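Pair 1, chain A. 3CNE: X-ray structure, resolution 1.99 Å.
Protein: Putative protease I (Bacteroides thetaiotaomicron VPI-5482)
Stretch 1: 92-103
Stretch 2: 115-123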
# COMPACT_ATOMS: atom_id res chain seq x y z
N ASP A 92 -19.75 -2.73 16.31
CA ASP A 92 -19.46 -1.31 16.11
C ASP A 92 -19.34 -0.94 14.64
O ASP A 92 -19.86 0.08 14.23
CB ASP A 92 -18.22 -0.88 16.86
CG ASP A 92 -18.36 -1.01 18.37
OD1 ASP A 92 -19.52 -1.10 18.87
OD2 ASP A 92 -17.31 -1.02 19.06
N LEU A 93 -18.64 -1.75 13.85
CA LEU A 93 -18.54 -1.51 12.40
C LEU A 93 -19.90 -1.25 11.72
O LEU A 93 -20.05 -0.29 10.96
CB LEU A 93 -17.85 -2.69 11.70
CG LEU A 93 -17.57 -2.48 10.21
CD1 LEU A 93 -16.72 -1.24 9.98
CD2 LEU A 93 -16.86 -3.69 9.61
N MSE A 94 -20.86 -2.14 11.97
CA MSE A 94 -22.21 -2.05 11.42
C MSE A 94 -22.88 -0.77 11.87
O MSE A 94 -23.50 -0.07 11.05
CB MSE A 94 -23.05 -3.25 11.85
CG MSE A 94 -22.57 -4.57 11.26
SE MSE A 94 -22.85 -4.68 9.32
CE MSE A 94 -21.18 -3.91 8.63
N GLU A 95 -22.76 -0.47 13.16
CA GLU A 95 -23.31 0.73 13.74
C GLU A 95 -22.75 1.98 13.05
O GLU A 95 -23.50 2.87 12.61
CB GLU A 95 -22.98 0.80 15.23
CG GLU A 95 -23.84 1.81 15.96
CD GLU A 95 -23.42 2.08 17.40
OE1 GLU A 95 -23.22 1.10 18.17
OE2 GLU A 95 -23.32 3.30 17.75
N VAL A 96 -21.43 2.04 12.96
CA VAL A 96 -20.74 3.19 12.39
C VAL A 96 -21.06 3.39 10.92
O VAL A 96 -21.22 4.51 10.46
CB VAL A 96 -19.21 3.11 12.63
CG1 VAL A 96 -18.47 4.06 11.71
CG2 VAL A 96 -18.88 3.42 14.13
N ILE A 97 -21.16 2.29 10.17
CA ILE A 97 -21.44 2.40 8.73
C ILE A 97 -22.88 2.88 8.52
O ILE A 97 -23.15 3.73 7.65
CB ILE A 97 -21.22 1.09 8.01
CG1 ILE A 97 -19.71 0.79 7.89
CG2 ILE A 97 -21.88 1.08 6.65
CD1 ILE A 97 -19.46 -0.63 7.45
N LYS A 98 -23.80 2.32 9.31
CA LYS A 98 -25.21 2.75 9.25
C LYS A 98 -25.33 4.23 9.54
O LYS A 98 -25.98 4.95 8.80
CB LYS A 98 -26.08 1.93 10.21
CG LYS A 98 -27.60 2.03 9.90
CD LYS A 98 -28.42 1.31 10.98
CE LYS A 98 -29.95 1.52 10.79
NZ LYS A 98 -30.64 0.31 10.27
N THR A 99 -24.69 4.69 10.61
CA THR A 99 -24.78 6.08 11.02
C THR A 99 -24.22 7.04 9.96
O THR A 99 -24.88 7.99 9.59
CB THR A 99 -24.08 6.29 12.35
OG1 THR A 99 -24.70 5.46 13.33
CG2 THR A 99 -24.15 7.74 12.78
N PHE A 100 -23.01 6.77 9.46
CA PHE A 100 -22.47 7.56 8.35
C PHE A 100 -23.42 7.65 7.15
O PHE A 100 -23.61 8.72 6.60
CB PHE A 100 -21.11 6.98 7.91
CG PHE A 100 -19.93 7.59 8.63
CD1 PHE A 100 -19.59 7.18 9.91
CD2 PHE A 100 -19.15 8.57 8.01
CE1 PHE A 100 -18.47 7.73 10.57
CE2 PHE A 100 -18.02 9.11 8.64
CZ PHE A 100 -17.70 8.71 9.92
N GLY A 101 -24.00 6.51 6.75
CA GLY A 101 -24.87 6.44 5.58
C GLY A 101 -26.17 7.19 5.82
O GLY A 101 -26.59 8.00 4.98
N GLU A 102 -26.78 6.94 6.98
CA GLU A 102 -27.96 7.69 7.45
C GLU A 102 -27.74 9.21 7.49
O GLU A 102 -28.67 9.99 7.26
CB GLU A 102 -28.38 7.21 8.85
CG GLU A 102 -29.12 5.90 8.84
CD GLU A 102 -29.49 5.39 10.24
OE1 GLU A 102 -29.02 5.96 11.27
OE2 GLU A 102 -30.25 4.39 10.30
N LYS A 103 -26.51 9.63 7.79
CA LYS A 103 -26.23 11.06 7.89
C LYS A 103 -25.76 11.66 6.57
O LYS A 103 -25.30 12.80 6.54
CB LYS A 103 -25.25 11.38 9.03
CG LYS A 103 -25.80 11.11 10.41
CD LYS A 103 -24.78 11.49 11.50
CE LYS A 103 -25.27 11.09 12.90
NZ LYS A 103 -25.07 12.13 13.96
N MSE A 115 -20.29 -4.68 0.19
CA MSE A 115 -21.08 -5.68 0.90
C MSE A 115 -21.27 -5.28 2.35
O MSE A 115 -22.37 -5.39 2.90
CB MSE A 115 -20.43 -7.05 0.80
CG MSE A 115 -21.28 -8.17 1.39
SE MSE A 115 -20.22 -9.81 1.56
CE MSE A 115 -18.90 -9.33 2.95
N MSE A 116 -20.20 -4.77 2.97
CA MSE A 116 -20.29 -4.25 4.34
C MSE A 116 -21.35 -3.13 4.39
O MSE A 116 -22.16 -3.07 5.32
CB MSE A 116 -18.92 -3.77 4.82
CG MSE A 116 -17.88 -4.90 4.89
SE MSE A 116 -18.37 -6.20 6.29
CE MSE A 116 -17.92 -5.13 7.79
N PHE A 117 -21.32 -2.25 3.40
CA PHE A 117 -22.32 -1.21 3.26
C PHE A 117 -23.72 -1.82 3.11
O PHE A 117 -24.64 -1.42 3.83
CB PHE A 117 -22.00 -0.27 2.06
CG PHE A 117 -20.72 0.53 2.21
CD1 PHE A 117 -20.14 0.75 3.46
CD2 PHE A 117 -20.12 1.11 1.09
CE1 PHE A 117 -18.95 1.54 3.58
CE2 PHE A 117 -18.94 1.89 1.20
CZ PHE A 117 -18.36 2.09 2.45
N ASP A 118 -23.86 -2.80 2.21
CA ASP A 118 -25.15 -3.42 1.92
C ASP A 118 -25.80 -3.99 3.17
O ASP A 118 -27.00 -3.82 3.38
CB ASP A 118 -25.02 -4.53 0.86
CG ASP A 118 -26.35 -5.31 0.64
OD1 ASP A 118 -27.19 -5.40 1.56
OD2 ASP A 118 -26.59 -5.87 -0.44
N PHE A 119 -24.99 -4.66 4.01
CA PHE A 119 -25.47 -5.29 5.24
C PHE A 119 -26.26 -4.33 6.10
O PHE A 119 -27.18 -4.73 6.82
CB PHE A 119 -24.29 -5.85 6.06
CG PHE A 119 -23.66 -7.10 5.50
CD1 PHE A 119 -24.26 -7.82 4.48
CD2 PHE A 119 -22.47 -7.59 6.05
CE1 PHE A 119 -23.68 -8.99 3.99
CE2 PHE A 119 -21.88 -8.75 5.58
CZ PHE A 119 -22.49 -9.46 4.55
N THR A 120 -25.89 -3.05 6.04
CA THR A 120 -26.56 -2.04 6.85
C THR A 120 -27.80 -1.48 6.13
O THR A 120 -28.56 -0.73 6.71
CB THR A 120 -25.62 -0.86 7.22
OG1 THR A 120 -25.40 -0.06 6.07
CG2 THR A 120 -24.26 -1.37 7.76
N GLY A 121 -27.99 -1.87 4.87
CA GLY A 121 -29.12 -1.36 4.09
C GLY A 121 -28.95 -0.00 3.42
O GLY A 121 -29.74 0.37 2.56
N ILE A 122 -27.90 0.74 3.78
CA ILE A 122 -27.75 2.11 3.29
C ILE A 122 -27.61 2.18 1.77
O ILE A 122 -27.75 3.26 1.18
CB ILE A 122 -26.56 2.87 3.96
CG1 ILE A 122 -25.23 2.15 3.67
CG2 ILE A 122 -26.84 3.05 5.46
CD1 ILE A 122 -24.00 2.96 4.05
N THR A 123 -27.31 1.05 1.15
CA THR A 123 -27.09 1.01 -0.28
C THR A 123 -28.37 0.89 -1.11
O THR A 123 -28.27 0.78 -2.32
CB THR A 123 -26.13 -0.13 -0.69
OG1 THR A 123 -26.66 -1.39 -0.25
CG2 THR A 123 -24.73 0.07 -0.09

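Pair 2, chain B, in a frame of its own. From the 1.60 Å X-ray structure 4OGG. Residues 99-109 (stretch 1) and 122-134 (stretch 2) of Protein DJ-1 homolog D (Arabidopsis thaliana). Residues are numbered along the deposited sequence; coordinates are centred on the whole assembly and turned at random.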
# COMPACT_ATOMS: atom_id res chain seq x y z
N SER B 99 31.96 12.23 1.24
CA SER B 99 32.69 11.02 1.60
C SER B 99 32.50 9.89 0.60
O SER B 99 33.38 9.05 0.41
CB SER B 99 32.26 10.55 2.99
OG SER B 99 30.86 10.30 3.03
N VAL B 100 31.34 9.87 -0.05
CA VAL B 100 31.05 8.83 -1.04
C VAL B 100 31.83 9.07 -2.33
O VAL B 100 32.46 8.15 -2.85
CB VAL B 100 29.54 8.76 -1.35
CG1 VAL B 100 29.28 7.82 -2.53
CG2 VAL B 100 28.78 8.26 -0.13
N VAL B 101 31.78 10.29 -2.86
CA VAL B 101 32.51 10.59 -4.08
C VAL B 101 34.00 10.35 -3.84
O VAL B 101 34.72 9.86 -4.72
CB VAL B 101 32.30 12.05 -4.54
CG1 VAL B 101 30.83 12.29 -4.84
CG2 VAL B 101 32.78 13.01 -3.48
N GLU B 102 34.46 10.68 -2.64
CA GLU B 102 35.86 10.49 -2.26
C GLU B 102 36.21 9.01 -2.34
O GLU B 102 37.24 8.64 -2.90
CB GLU B 102 36.10 10.98 -0.84
CG GLU B 102 37.50 10.71 -0.33
CD GLU B 102 37.54 10.51 1.17
OE1 GLU B 102 36.98 11.36 1.90
OE2 GLU B 102 38.12 9.50 1.63
N LEU B 103 35.36 8.17 -1.76
CA LEU B 103 35.57 6.74 -1.75
C LEU B 103 35.66 6.16 -3.16
O LEU B 103 36.57 5.39 -3.47
CB LEU B 103 34.45 6.05 -0.96
CG LEU B 103 34.52 4.52 -0.80
CD1 LEU B 103 33.68 4.09 0.38
CD2 LEU B 103 34.04 3.84 -2.08
N VAL B 104 34.71 6.55 -4.02
CA VAL B 104 34.70 6.05 -5.38
C VAL B 104 35.93 6.51 -6.16
O VAL B 104 36.54 5.74 -6.90
CB VAL B 104 33.41 6.49 -6.11
CG1 VAL B 104 33.47 6.09 -7.58
CG2 VAL B 104 32.21 5.84 -5.45
N LYS B 105 36.30 7.77 -5.99
CA LYS B 105 37.47 8.30 -6.68
C LYS B 105 38.72 7.53 -6.28
O LYS B 105 39.53 7.15 -7.12
CB LYS B 105 37.66 9.79 -6.35
CG LYS B 105 36.57 10.68 -6.92
CD LYS B 105 36.75 12.11 -6.43
CE LYS B 105 35.66 13.03 -6.96
NZ LYS B 105 35.83 14.43 -6.46
N GLU B 106 38.86 7.28 -4.98
CA GLU B 106 40.02 6.55 -4.48
C GLU B 106 40.07 5.15 -5.07
O GLU B 106 41.14 4.66 -5.45
CB GLU B 106 39.97 6.48 -2.95
CG GLU B 106 41.22 5.88 -2.32
CD GLU B 106 42.47 6.67 -2.64
OE1 GLU B 106 42.51 7.88 -2.32
OE2 GLU B 106 43.41 6.08 -3.22
N PHE B 107 38.91 4.50 -5.16
CA PHE B 107 38.85 3.15 -5.70
C PHE B 107 39.12 3.13 -7.20
O PHE B 107 39.84 2.26 -7.70
CB PHE B 107 37.48 2.54 -5.42
CG PHE B 107 37.52 1.06 -5.22
CD1 PHE B 107 37.98 0.52 -4.02
CD2 PHE B 107 37.15 0.20 -6.24
CE1 PHE B 107 38.06 -0.85 -3.84
CE2 PHE B 107 37.24 -1.18 -6.07
CZ PHE B 107 37.69 -1.71 -4.87
N SER B 108 38.55 4.09 -7.92
CA SER B 108 38.74 4.18 -9.36
C SER B 108 40.22 4.44 -9.66
O SER B 108 40.77 3.92 -10.63
CB SER B 108 37.88 5.30 -9.93
OG SER B 108 38.05 5.42 -11.34
N ARG B 109 40.84 5.24 -8.81
CA ARG B 109 42.25 5.61 -8.95
C ARG B 109 43.17 4.39 -8.83
O ARG B 109 44.24 4.35 -9.44
CB ARG B 109 42.62 6.63 -7.87
CG ARG B 109 43.82 7.49 -8.21
CD ARG B 109 43.37 8.79 -8.86
NE ARG B 109 42.62 9.63 -7.92
CZ ARG B 109 42.09 10.80 -8.23
NH1 ARG B 109 42.22 11.30 -9.46
NH2 ARG B 109 41.43 11.50 -7.31
N LEU B 122 25.38 7.40 -11.54
CA LEU B 122 25.28 8.82 -11.23
C LEU B 122 26.43 9.19 -10.30
O LEU B 122 26.98 10.29 -10.37
CB LEU B 122 23.95 9.15 -10.55
CG LEU B 122 22.72 9.21 -11.46
CD1 LEU B 122 21.49 9.47 -10.61
CD2 LEU B 122 22.91 10.30 -12.50
N ILE B 123 26.81 8.25 -9.44
CA ILE B 123 27.90 8.49 -8.51
C ILE B 123 29.24 8.57 -9.25
O ILE B 123 30.11 9.36 -8.88
CB ILE B 123 27.96 7.38 -7.44
CG1 ILE B 123 26.62 7.28 -6.72
CG2 ILE B 123 29.07 7.69 -6.43
CD1 ILE B 123 26.49 6.12 -5.76
N LEU B 124 29.40 7.76 -10.29
CA LEU B 124 30.64 7.79 -11.07
C LEU B 124 30.74 9.13 -11.80
O LEU B 124 31.83 9.69 -11.96
CB LEU B 124 30.66 6.65 -12.09
CG LEU B 124 30.54 5.23 -11.52
CD1 LEU B 124 30.65 4.21 -12.64
CD2 LEU B 124 31.63 5.00 -10.49
N ALA B 125 29.60 9.65 -12.25
CA ALA B 125 29.57 10.93 -12.93
C ALA B 125 29.99 12.02 -11.95
O ALA B 125 30.78 12.90 -12.29
CB ALA B 125 28.18 11.22 -13.48
N ALA B 126 29.46 11.96 -10.73
CA ALA B 126 29.79 12.95 -9.71
C ALA B 126 31.26 12.87 -9.30
O ALA B 126 31.87 13.88 -8.96
CB ALA B 126 28.89 12.76 -8.49
N ALA B 127 31.82 11.66 -9.33
CA ALA B 127 33.22 11.46 -8.97
C ALA B 127 34.14 11.81 -10.14
O ALA B 127 35.37 11.79 -10.01
CB ALA B 127 33.44 10.01 -8.55
N ASP B 128 33.53 12.12 -11.28
CA ASP B 128 34.26 12.48 -12.50
C ASP B 128 35.25 11.38 -12.86
O ASP B 128 36.43 11.64 -13.10
CB ASP B 128 34.98 13.82 -12.30
CG ASP B 128 35.63 14.33 -13.57
OD1 ASP B 128 35.00 14.23 -14.65
OD2 ASP B 128 36.76 14.85 -13.50
N THR B 129 34.76 10.15 -12.91
CA THR B 129 35.60 9.00 -13.23
C THR B 129 35.17 8.26 -14.49
O THR B 129 35.54 7.11 -14.69
CB THR B 129 35.61 7.99 -12.06
OG1 THR B 129 34.28 7.52 -11.81
CG2 THR B 129 36.15 8.65 -10.79
N VAL B 130 34.40 8.93 -15.35
CA VAL B 130 33.93 8.29 -16.58
C VAL B 130 34.40 9.00 -17.85
O VAL B 130 34.05 8.59 -18.96
CB VAL B 130 32.39 8.22 -16.63
CG1 VAL B 130 31.86 7.47 -15.41
CG2 VAL B 130 31.80 9.62 -16.70
N ASN B 131 35.19 10.05 -17.69
CA ASN B 131 35.69 10.81 -18.83
C ASN B 131 36.42 9.89 -19.81
O ASN B 131 37.42 9.28 -19.46
CB ASN B 131 36.64 11.91 -18.36
CG ASN B 131 36.74 13.06 -19.35
OD1 ASN B 131 36.66 12.86 -20.56
ND2 ASN B 131 36.94 14.27 -18.83
N GLY B 132 35.89 9.80 -21.03
CA GLY B 132 36.51 8.96 -22.05
C GLY B 132 36.33 7.46 -21.85
O GLY B 132 36.94 6.67 -22.57
N ARG B 133 35.50 7.08 -20.89
CA ARG B 133 35.25 5.67 -20.60
C ARG B 133 33.97 5.16 -21.25
O ARG B 133 32.94 5.84 -21.22
CB ARG B 133 35.15 5.46 -19.09
CG ARG B 133 36.42 5.77 -18.32
CD ARG B 133 37.40 4.61 -18.41
NE ARG B 133 37.30 3.70 -17.27
CZ ARG B 133 37.63 4.04 -16.02
NH1 ARG B 133 38.08 5.25 -15.75
NH2 ARG B 133 37.52 3.14 -15.05
N LYS B 134 34.02 3.98 -21.85
CA LYS B 134 32.83 3.40 -22.45
C LYS B 134 31.99 2.84 -21.31
O LYS B 134 32.50 2.15 -20.43
CB LYS B 134 33.18 2.28 -23.43
CG LYS B 134 33.82 2.75 -24.72
CD LYS B 134 33.95 1.63 -25.73
CE LYS B 134 32.58 1.09 -26.14
NZ LYS B 134 32.69 0.05 -27.20
O HOH W 1 40.14 2.93 -13.00

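Pairs 1 and 2 share one backbone arrangement: one helix is crossed almost at right angles by the last turns of another, and the chain that leaves this second helix continues along the first. The N-to-C directions of the helices differ by 81° in pair 1 and 83° in pair 2, with closest approaches of 9.4 and 9.3 Å, and 14 central residues superpose with an RMSD of 0.6 Å. Neither contact contains a direct hydrogen bond between the stretches, so both depend chiefly on side-chain packing.

At the centre, Ile97(A) matches Val104(B), both pointing toward the other stretch. Ile97(A) CG2 lies 3.6 Å from both Phe117(A) CD1 and Thr120(A) CG2. The shorter Val104(B) meets the matching residues with CG1, which is 3.6 Å from Leu124(B) CD2 and 4.0 Å from Ala127(B) CB. Phe117(A) and Leu124(B) both leave their backbones pointing away from the partner, yet their ends come back to it; an aromatic ring and a branched aliphatic chain occupy broadly similar space.

Toward the N-terminal side of stretch 1, pair 1 uses bulkier groups. The selenomethionine Met94(A) reaches across with its end, placing SE 3.8 Å from Phe119(A) CB and CE 3.6 Å from CE of selenomethionine Met116(A). At the matching positions, Val101(B) CG1 lies 4.2 Å from Ala126(B) CB, while Ile123(B) CG2 is 3.9 Å from Val100(B) CG1 and 3.8 Å from Val104(B) CG2. Val101(B) and Ala126(B) are much smaller than their counterparts, and the backbones lie closer: CA of Val101(B) is 5.0 Å from CA of Ala127(B), against 6.3 Å between CA of Met94(A) and CA of Thr120(A).

Further along, Gly101(A) leaves room for Ile122(A), whose CD1 packs 3.9 Å from Gly101(A) CA; a CB on this glycine would fall 2.6 Å from Ile122(A) CG2. In pair 2, Ser108(B) replaces the glycine and Thr129(B) the isoleucine, with Ser108(B) OG 3.6 Å from Thr129(B) CB. A water donates to Ser108(B) O at 2.6 Å and accepts a weak hydrogen bond from Arg133(B) NH2 at 3.3 Å.

Both chains turn with positive phi at the matched Gly121(A) and Asp128(B). In pair 2 this forms a Schellman motif, with Thr129(B) N bonded to Leu124(B) O at 3.1 Å and Asp128(B) N to Ala125(B) O at 3.0 Å. Pair 1 keeps the bond from Gly121(A) N to Asp118(A) O, at 2.6 Å; there Ile122(A) N turns instead to Thr120(A) OG1, in a weak bond of 3.5 Å, and Thr120(A) OG1 donates to Phe117(A) O at 2.7 Å.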